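Acidocalcisomal pyrophosphatase (Trypanosoma cruzi, PDB 5CUX) probably hydrolyses inorganic pyrophosphate with the help of magnesium, and carries bound pyrophosphate in this crystal form of its catalytic part. Local coordinates at residues L24-G29 / L39-D44; D58-V63 / R78-C83; M176-Q181 / R221-C226. All coordinates share one frame; numbering follows the deposited sequence.

Contact 1 of 3, residues L24-G29 / L39-D44; sequences LTRETG and LYYFRD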
# COMPACT_ATOMS: atom_id res chain seq x y z
N LEU A 24 12.77 -4.78 -25.98
CA LEU A 24 13.12 -3.43 -26.41
C LEU A 24 12.06 -2.96 -27.37
O LEU A 24 11.49 -3.75 -28.10
CB LEU A 24 14.45 -3.46 -27.14
CG LEU A 24 15.67 -3.87 -26.34
CD1 LEU A 24 16.82 -4.01 -27.28
CD2 LEU A 24 15.97 -2.83 -25.27
N THR A 25 11.76 -1.68 -27.38
CA THR A 25 10.81 -1.19 -28.36
C THR A 25 11.43 0.01 -29.06
O THR A 25 12.29 0.71 -28.50
CB THR A 25 9.52 -0.79 -27.72
OG1 THR A 25 9.78 0.23 -26.77
CG2 THR A 25 8.90 -1.98 -27.01
N ARG A 26 11.05 0.22 -30.31
CA ARG A 26 11.55 1.33 -31.09
C ARG A 26 10.39 1.86 -31.87
O ARG A 26 9.49 1.10 -32.25
CB ARG A 26 12.63 0.87 -32.06
CG ARG A 26 13.97 0.79 -31.42
CD ARG A 26 15.04 0.10 -32.28
NE ARG A 26 16.24 -0.12 -31.47
CZ ARG A 26 17.21 -0.99 -31.76
NH1 ARG A 26 17.14 -1.75 -32.87
NH2 ARG A 26 18.25 -1.11 -30.92
N GLU A 27 10.39 3.17 -32.10
CA GLU A 27 9.31 3.79 -32.87
C GLU A 27 9.78 4.32 -34.22
O GLU A 27 10.96 4.64 -34.40
CB GLU A 27 8.69 4.91 -32.08
CG GLU A 27 8.62 4.64 -30.63
CD GLU A 27 8.10 5.86 -29.92
OE1 GLU A 27 8.33 5.97 -28.68
OE2 GLU A 27 7.47 6.71 -30.61
N THR A 28 8.85 4.38 -35.18
CA THR A 28 9.12 4.89 -36.51
C THR A 28 7.84 5.52 -37.04
O THR A 28 6.73 5.13 -36.65
CB THR A 28 9.55 3.80 -37.49
OG1 THR A 28 8.41 3.10 -37.98
CG2 THR A 28 10.50 2.85 -36.83
N GLY A 29 8.00 6.50 -37.92
CA GLY A 29 6.84 7.16 -38.48
C GLY A 29 6.52 8.34 -37.59
O GLY A 29 7.22 8.55 -36.59
N LEU A 39 7.97 -0.98 -32.90
CA LEU A 39 8.55 -2.28 -33.20
C LEU A 39 9.23 -2.89 -31.98
O LEU A 39 9.87 -2.19 -31.20
CB LEU A 39 9.60 -2.16 -34.30
CG LEU A 39 9.51 -1.04 -35.34
CD1 LEU A 39 10.66 -1.21 -36.27
CD2 LEU A 39 8.20 -1.06 -36.09
N TYR A 40 9.14 -4.21 -31.85
CA TYR A 40 9.74 -4.90 -30.72
C TYR A 40 10.97 -5.71 -31.10
O TYR A 40 11.01 -6.31 -32.16
CB TYR A 40 8.73 -5.85 -30.09
CG TYR A 40 7.54 -5.16 -29.50
CD1 TYR A 40 6.53 -4.66 -30.32
CD2 TYR A 40 7.41 -5.00 -28.11
CE1 TYR A 40 5.43 -4.01 -29.77
CE2 TYR A 40 6.31 -4.35 -27.56
CZ TYR A 40 5.33 -3.86 -28.40
OH TYR A 40 4.25 -3.19 -27.88
N TYR A 41 11.95 -5.74 -30.21
CA TYR A 41 13.17 -6.52 -30.41
C TYR A 41 13.54 -7.22 -29.10
O TYR A 41 13.06 -6.84 -28.04
CB TYR A 41 14.33 -5.59 -30.76
CG TYR A 41 14.07 -4.69 -31.94
CD1 TYR A 41 13.19 -3.62 -31.83
CD2 TYR A 41 14.69 -4.91 -33.17
CE1 TYR A 41 12.92 -2.79 -32.94
CE2 TYR A 41 14.43 -4.10 -34.27
CZ TYR A 41 13.55 -3.04 -34.15
OH TYR A 41 13.30 -2.22 -35.24
N PHE A 42 14.38 -8.25 -29.18
CA PHE A 42 14.92 -8.97 -28.01
C PHE A 42 16.42 -8.67 -27.99
O PHE A 42 17.04 -8.56 -29.03
CB PHE A 42 14.83 -10.48 -28.13
CG PHE A 42 13.55 -11.05 -27.70
CD1 PHE A 42 12.54 -10.25 -27.19
CD2 PHE A 42 13.33 -12.41 -27.81
CE1 PHE A 42 11.34 -10.80 -26.81
CE2 PHE A 42 12.12 -12.97 -27.43
CZ PHE A 42 11.13 -12.17 -26.93
N ARG A 43 17.01 -8.54 -26.82
CA ARG A 43 18.44 -8.31 -26.76
C ARG A 43 18.96 -9.42 -25.89
O ARG A 43 18.62 -9.50 -24.72
CB ARG A 43 18.76 -6.95 -26.12
CG ARG A 43 20.22 -6.55 -26.28
CD ARG A 43 20.90 -6.17 -24.96
NE ARG A 43 20.34 -4.98 -24.31
CZ ARG A 43 20.06 -3.85 -24.96
NH1 ARG A 43 20.29 -3.78 -26.27
NH2 ARG A 43 19.59 -2.78 -24.30
N ASP A 44 19.74 -10.33 -26.45
CA ASP A 44 20.33 -11.40 -25.65
C ASP A 44 21.10 -10.69 -24.50
O ASP A 44 21.97 -9.87 -24.75
CB ASP A 44 21.29 -12.19 -26.54
CG ASP A 44 21.84 -13.43 -25.87
OD1 ASP A 44 22.48 -13.28 -24.79
OD2 ASP A 44 21.61 -14.53 -26.43

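Contact 2 of 3, residues D58-V63 / R78-C83; sequences DIPLYV and RYNFIC. With POP (pyrophosphate 2-), chain C.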
# COMPACT_ATOMS: atom_id res chain seq x y z
N ASP A 58 6.06 -13.80 -29.91
CA ASP A 58 7.27 -13.95 -29.14
C ASP A 58 7.37 -13.53 -27.68
O ASP A 58 8.36 -13.81 -27.02
CB ASP A 58 8.38 -13.29 -29.93
CG ASP A 58 8.49 -13.86 -31.32
OD1 ASP A 58 8.33 -15.11 -31.45
OD2 ASP A 58 8.71 -13.07 -32.27
N ILE A 59 6.37 -12.81 -27.19
CA ILE A 59 6.37 -12.39 -25.81
C ILE A 59 5.57 -13.48 -25.16
O ILE A 59 4.47 -13.78 -25.59
CB ILE A 59 5.65 -11.06 -25.66
CG1 ILE A 59 6.56 -9.93 -26.15
CG2 ILE A 59 5.22 -10.85 -24.22
CD1 ILE A 59 5.87 -8.60 -26.18
N PRO A 60 6.11 -14.11 -24.13
CA PRO A 60 5.43 -15.19 -23.41
C PRO A 60 4.09 -14.75 -22.82
O PRO A 60 3.99 -13.66 -22.29
CB PRO A 60 6.42 -15.55 -22.30
CG PRO A 60 7.76 -15.12 -22.86
CD PRO A 60 7.48 -13.87 -23.63
N LEU A 61 3.05 -15.58 -22.93
CA LEU A 61 1.75 -15.27 -22.35
C LEU A 61 1.89 -15.41 -20.85
O LEU A 61 1.40 -14.58 -20.09
CB LEU A 61 0.70 -16.24 -22.82
CG LEU A 61 -0.58 -16.24 -21.97
CD1 LEU A 61 -1.26 -14.89 -22.08
CD2 LEU A 61 -1.55 -17.34 -22.45
N TYR A 62 2.55 -16.47 -20.40
CA TYR A 62 2.77 -16.75 -18.96
C TYR A 62 4.08 -16.19 -18.49
O TYR A 62 5.09 -16.37 -19.15
CB TYR A 62 2.74 -18.25 -18.72
CG TYR A 62 1.42 -18.86 -19.10
CD1 TYR A 62 0.32 -18.74 -18.27
CD2 TYR A 62 1.27 -19.56 -20.29
CE1 TYR A 62 -0.93 -19.30 -18.61
CE2 TYR A 62 0.04 -20.11 -20.66
CZ TYR A 62 -1.05 -19.98 -19.80
OH TYR A 62 -2.25 -20.54 -20.13
N VAL A 63 4.10 -15.46 -17.38
CA VAL A 63 5.39 -14.93 -16.95
C VAL A 63 5.99 -15.98 -16.07
O VAL A 63 5.34 -16.44 -15.14
CB VAL A 63 5.27 -13.68 -16.14
CG1 VAL A 63 6.63 -13.16 -15.89
CG2 VAL A 63 4.46 -12.68 -16.87
N ARG A 78 0.22 -14.88 -13.40
CA ARG A 78 1.03 -13.71 -13.81
C ARG A 78 1.10 -13.85 -15.31
O ARG A 78 1.81 -14.69 -15.82
CB ARG A 78 2.46 -13.71 -13.20
CG ARG A 78 2.69 -12.67 -12.04
CD ARG A 78 4.07 -12.70 -11.17
NE ARG A 78 4.04 -11.65 -10.09
CZ ARG A 78 4.97 -11.37 -9.15
NH1 ARG A 78 4.75 -10.38 -8.27
NH2 ARG A 78 6.12 -12.05 -9.05
N TYR A 79 0.31 -13.06 -16.02
CA TYR A 79 0.34 -13.08 -17.49
C TYR A 79 0.99 -11.82 -18.04
O TYR A 79 1.05 -10.81 -17.32
CB TYR A 79 -1.05 -13.12 -18.04
CG TYR A 79 -1.82 -14.34 -17.68
CD1 TYR A 79 -2.39 -14.47 -16.42
CD2 TYR A 79 -1.99 -15.38 -18.61
CE1 TYR A 79 -3.13 -15.60 -16.10
CE2 TYR A 79 -2.73 -16.50 -18.30
CZ TYR A 79 -3.29 -16.60 -17.06
OH TYR A 79 -4.05 -17.70 -16.78
N ASN A 80 1.48 -11.86 -19.29
CA ASN A 80 2.03 -10.64 -19.88
C ASN A 80 0.87 -9.89 -20.58
O ASN A 80 -0.06 -10.49 -21.12
CB ASN A 80 3.18 -10.92 -20.86
CG ASN A 80 4.57 -10.92 -20.18
OD1 ASN A 80 4.92 -10.01 -19.42
ND2 ASN A 80 5.37 -11.94 -20.47
N PHE A 81 0.94 -8.56 -20.51
CA PHE A 81 -0.07 -7.69 -21.09
C PHE A 81 0.64 -6.61 -21.94
O PHE A 81 1.62 -5.98 -21.47
CB PHE A 81 -0.87 -7.07 -19.96
CG PHE A 81 -1.69 -5.88 -20.37
CD1 PHE A 81 -2.97 -6.05 -20.88
CD2 PHE A 81 -1.22 -4.58 -20.14
CE1 PHE A 81 -3.77 -4.94 -21.15
CE2 PHE A 81 -2.00 -3.47 -20.40
CZ PHE A 81 -3.29 -3.65 -20.91
N ILE A 82 0.15 -6.44 -23.17
CA ILE A 82 0.68 -5.45 -24.11
C ILE A 82 -0.32 -4.30 -24.18
O ILE A 82 -1.49 -4.51 -24.60
CB ILE A 82 0.79 -6.00 -25.54
CG1 ILE A 82 1.76 -7.18 -25.58
CG2 ILE A 82 1.29 -4.92 -26.47
CD1 ILE A 82 1.56 -8.08 -26.82
N CYS A 83 0.13 -3.10 -23.78
CA CYS A 83 -0.74 -1.94 -23.83
C CYS A 83 -0.79 -1.33 -25.22
O CYS A 83 0.26 -1.04 -25.82
CB CYS A 83 -0.34 -0.85 -22.86
SG CYS A 83 -1.61 0.47 -22.91
P1 POP C . 1.42 -16.02 -8.67
O1 POP C . 1.30 -17.10 -7.58
O2 POP C . 2.42 -14.93 -8.22
O3 POP C . 0.04 -15.37 -8.84
O POP C . 1.90 -16.70 -9.99
P2 POP C . 3.39 -16.94 -10.37
O4 POP C . 3.94 -18.16 -9.62
O5 POP C . 4.23 -15.70 -10.04
O6 POP C . 3.50 -17.23 -11.87

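Contact 3 of 3, residues M176-Q181 / R221-C226; sequences MIDDGQ and RVYKIC. With POP (pyrophosphate 2-), chain D; PO4 (phosphate ion), chain G.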
# COMPACT_ATOMS: atom_id res chain seq x y z
N MET A 176 -18.29 -9.73 -24.57
CA MET A 176 -19.02 -8.77 -25.38
C MET A 176 -19.15 -9.27 -26.80
O MET A 176 -18.21 -9.84 -27.35
CB MET A 176 -18.34 -7.38 -25.39
CG MET A 176 -18.90 -6.46 -26.49
SD MET A 176 -18.16 -4.85 -26.78
CE MET A 176 -16.91 -5.17 -27.96
N ILE A 177 -20.30 -9.06 -27.43
CA ILE A 177 -20.41 -9.47 -28.81
C ILE A 177 -20.07 -8.24 -29.64
O ILE A 177 -20.63 -7.17 -29.42
CB ILE A 177 -21.82 -9.92 -29.16
CG1 ILE A 177 -22.33 -10.98 -28.16
CG2 ILE A 177 -21.81 -10.47 -30.58
CD1 ILE A 177 -21.34 -12.15 -27.89
N ASP A 178 -19.14 -8.38 -30.58
CA ASP A 178 -18.73 -7.30 -31.44
C ASP A 178 -18.83 -7.76 -32.88
O ASP A 178 -18.01 -8.54 -33.35
CB ASP A 178 -17.30 -6.88 -31.13
CG ASP A 178 -16.80 -5.74 -32.03
OD1 ASP A 178 -17.20 -5.68 -33.20
OD2 ASP A 178 -15.98 -4.90 -31.58
N ASP A 179 -19.85 -7.26 -33.57
CA ASP A 179 -20.12 -7.54 -34.98
C ASP A 179 -20.37 -9.00 -35.27
O ASP A 179 -19.80 -9.58 -36.21
CB ASP A 179 -19.00 -6.95 -35.86
CG ASP A 179 -18.90 -5.40 -35.73
OD1 ASP A 179 -19.56 -4.79 -34.82
OD2 ASP A 179 -18.16 -4.78 -36.54
N GLY A 180 -21.24 -9.59 -34.45
CA GLY A 180 -21.63 -10.98 -34.59
C GLY A 180 -20.66 -12.00 -34.01
O GLY A 180 -21.01 -13.19 -33.79
N GLN A 181 -19.44 -11.56 -33.77
CA GLN A 181 -18.45 -12.45 -33.21
C GLN A 181 -18.30 -12.24 -31.71
O GLN A 181 -18.85 -11.28 -31.17
CB GLN A 181 -17.15 -12.22 -33.92
CG GLN A 181 -17.29 -12.29 -35.40
CD GLN A 181 -16.04 -11.77 -36.07
OE1 GLN A 181 -15.59 -10.66 -35.77
NE2 GLN A 181 -15.47 -12.55 -36.99
N ARG A 221 -20.54 -1.12 -23.65
CA ARG A 221 -21.89 -1.27 -24.15
C ARG A 221 -22.39 -0.12 -25.04
O ARG A 221 -23.36 -0.29 -25.79
CB ARG A 221 -22.88 -1.39 -23.00
CG ARG A 221 -24.26 -1.37 -23.50
CD ARG A 221 -25.21 -1.69 -22.46
NE ARG A 221 -25.58 -0.52 -21.69
CZ ARG A 221 -26.20 0.55 -22.20
NH1 ARG A 221 -26.55 0.60 -23.49
NH2 ARG A 221 -26.47 1.59 -21.42
N VAL A 222 -21.79 1.07 -24.98
CA VAL A 222 -22.37 2.17 -25.75
C VAL A 222 -21.40 2.95 -26.61
O VAL A 222 -21.80 3.77 -27.42
CB VAL A 222 -23.08 3.22 -24.79
CG1 VAL A 222 -24.08 2.55 -23.84
CG2 VAL A 222 -22.01 3.98 -23.99
N TYR A 223 -20.12 2.70 -26.43
CA TYR A 223 -19.14 3.45 -27.17
C TYR A 223 -19.33 3.54 -28.67
O TYR A 223 -18.76 4.42 -29.31
CB TYR A 223 -17.75 2.96 -26.85
CG TYR A 223 -17.32 1.72 -27.57
CD1 TYR A 223 -17.81 0.46 -27.21
CD2 TYR A 223 -16.38 1.80 -28.60
CE1 TYR A 223 -17.35 -0.69 -27.86
CE2 TYR A 223 -15.92 0.68 -29.25
CZ TYR A 223 -16.40 -0.55 -28.88
OH TYR A 223 -15.95 -1.62 -29.57
N LYS A 224 -20.11 2.65 -29.25
CA LYS A 224 -20.33 2.69 -30.68
C LYS A 224 -21.57 3.51 -31.11
O LYS A 224 -21.63 3.99 -32.24
CB LYS A 224 -20.44 1.27 -31.21
CG LYS A 224 -19.14 0.72 -31.71
CD LYS A 224 -19.31 -0.71 -32.15
CE LYS A 224 -18.10 -1.22 -32.92
NZ LYS A 224 -18.26 -2.66 -33.30
N ILE A 225 -22.55 3.66 -30.23
CA ILE A 225 -23.76 4.42 -30.53
C ILE A 225 -23.48 5.81 -31.12
O ILE A 225 -23.97 6.17 -32.19
CB ILE A 225 -24.60 4.63 -29.29
CG1 ILE A 225 -25.00 3.27 -28.72
CG2 ILE A 225 -25.78 5.47 -29.62
CD1 ILE A 225 -25.72 3.32 -27.42
N CYS A 226 -22.69 6.59 -30.41
CA CYS A 226 -22.37 7.92 -30.87
C CYS A 226 -21.76 7.94 -32.27
O CYS A 226 -21.94 8.91 -33.01
CB CYS A 226 -21.42 8.61 -29.89
SG CYS A 226 -19.75 8.13 -30.20
P1 POP D . -14.38 -1.91 -32.73
O1 POP D . -14.34 -1.07 -31.44
O2 POP D . -14.17 -0.98 -33.94
O3 POP D . -15.72 -2.64 -32.85
O POP D . -13.26 -2.96 -32.69
P2 POP D . -12.12 -2.90 -33.72
O4 POP D . -11.05 -1.90 -33.24
O5 POP D . -11.49 -4.30 -33.88
O6 POP D . -12.69 -2.43 -35.08
P PO4 G . -16.93 -1.44 -36.60
O1 PO4 G . -16.16 -0.33 -35.93
O2 PO4 G . -18.10 -1.84 -35.76
O3 PO4 G . -16.02 -2.61 -36.79
O4 PO4 G . -17.42 -0.98 -37.92

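Contact 1 of 3, residues L24-G29 / L39-D44
Arg-26 and Tyr-41 meet across the antiparallel hairpin of strands 21-28 and 37-44. The arginine chain is extended, its CG anti to the carbonyl carbon (chi1 -84°), and runs across the ring of Tyr-41. CB of Arg-26 lies 3.8 Å from Tyr-41 CE1. CG passes the same CE1 of Tyr-41 a little farther off. Arg-26 CD comes closer, 3.6 Å from Tyr-41 CE1. NH1 then reaches over one face of the ring, offset toward the rim. CZ of Arg-26 sits 4.6 Å from the ring centroid and almost on the ring normal. This is a cation-pi contact, although the guanidinium plane is turned 49° from the ring plane. NH2 of Arg-26 also forms a salt bridge with Glu-50, on the third strand of the sheet.

Leu-24 shares this face of the sheet and lays CD1 over the guanidinium of Arg-43, 3.6 Å from NH1. Arg-43 is also paired with Glu-50. On the other face, Thr-25 CG2 touches Tyr-40 CD2 at 3.5 Å.

Two hydrogen-bonded pairs, Leu-24 with Tyr-41 and Arg-26 with Leu-39, join the backbones. The straightest bond runs from Leu-39 N to Arg-26 O (2.7 Å). Glu-50 bridges both arginines, which probably offsets the like charges gathered on this face.

Contact 2 of 3, residues D58-V63 / R78-C83
The side chains of Tyr-62 and Tyr-79 run side by side; their rings meet obliquely, planes 42° apart. They lie where loop residues 58-63 run beside strand 79-83, in the central sheet of the pyrophosphatase fold. CE1 of Tyr-62 approaches CE2 of Tyr-79. Leu-61 CG lies over the centre of one face of the Tyr-62 ring. The same leucine meets the Tyr-79 ring at its edge, where Leu-61 CD1 is 3.6 Å from Tyr-79 CD2. His-254 packs edge-to-face with Tyr-62, so helix 243-262 borders this cluster.

A single backbone bridge pairs Tyr-62 with Tyr-79. Asn-80 N donates to Leu-61 O (2.8 Å), and Val-63 N donates to Arg-78 O (2.9 Å, 171° at the hydrogen). Ile-59 CG2 and Val-63 CG2 both pack against the amide of Asn-80.

Arg-78 extends along a bound pyrophosphate. Arg-78 CD is 3.2 Å from pyrophosphate O5; pyrophosphate O2 lies over one face of the guanidinium. NH1 of Arg-78 is hydrogen-bonded to His-191, which also lines this pocket. Lys-70, Arg-68 and Asn-77 bind the same anion. The amide of Asn-80 is held by its ND2, which donates to Pro-60 O at 2.9 Å with that oxygen in the amide plane.

Contact 3 of 3, residues M176-Q181 / R221-C226
In a pyrophosphate pocket that also includes Lys-92 and Arg-114, Lys-224 meets Asp-178 and Asp-179, and Tyr-223 lies beside them. The lysine is extended beyond CG and carries NZ across to both carboxylates. Lys-224 NZ forms salt bridges with Asp-179 OD1 at 2.9 Å and with Asp-178 OD1 at 3.2 Å; as hydrogen bonds both are weak. NZ also donates to O2 of a phosphate ion at 2.6 Å, so the ammonium is shared between aspartates and anion. That phosphate probably came from the crystallisation liquor.

Tyr-223 binds the pyrophosphate through its hydroxyl. Tyr-223 OH donates to pyrophosphate O1 at 2.5 Å, and that oxygen lies in the ring plane, at the edge. Met-176 SD is also near the ring plane at the edge, and Met-176 CE comes 4.0 Å from Tyr-223 OH. The methionine also packs on Asp-183, which binds magnesium in a structure of this protein; no magnesium is bound to this chain in the model.

Asp-178 begins a type I' beta turn that ends at Gln-181 and joins strands 165-178 and 181-190. Aspartates, a lysine and a tyrosine around pyrophosphate are characteristic of the active site of family I soluble pyrophosphatases.

How the contacts relate
Contacts 1 and 2 are neighbours, with centres 16 Å apart. They touch where Phe-42 CZ packs on Asp-58 O at 3.2 Å and Tyr-40 OH on Ile-82 CG2 at 3.7 Å. Both also meet the second subunit, whereas no other protein chain of the assembly touches contact 3. Contact 3 lies about 26 Å from contact 2 and about 33 Å from contact 1, centre to centre. A sheet still links contacts 2 and 3, because strands 79-83 and 165-178 are adjacent in it. Each borders its own pyrophosphate, in separate pockets. At contact 3, the side chain of Asp-178 is about 6 Å from that of Asp-146, which binds magnesium in a structure of this protein. Contact 1 lies away from both.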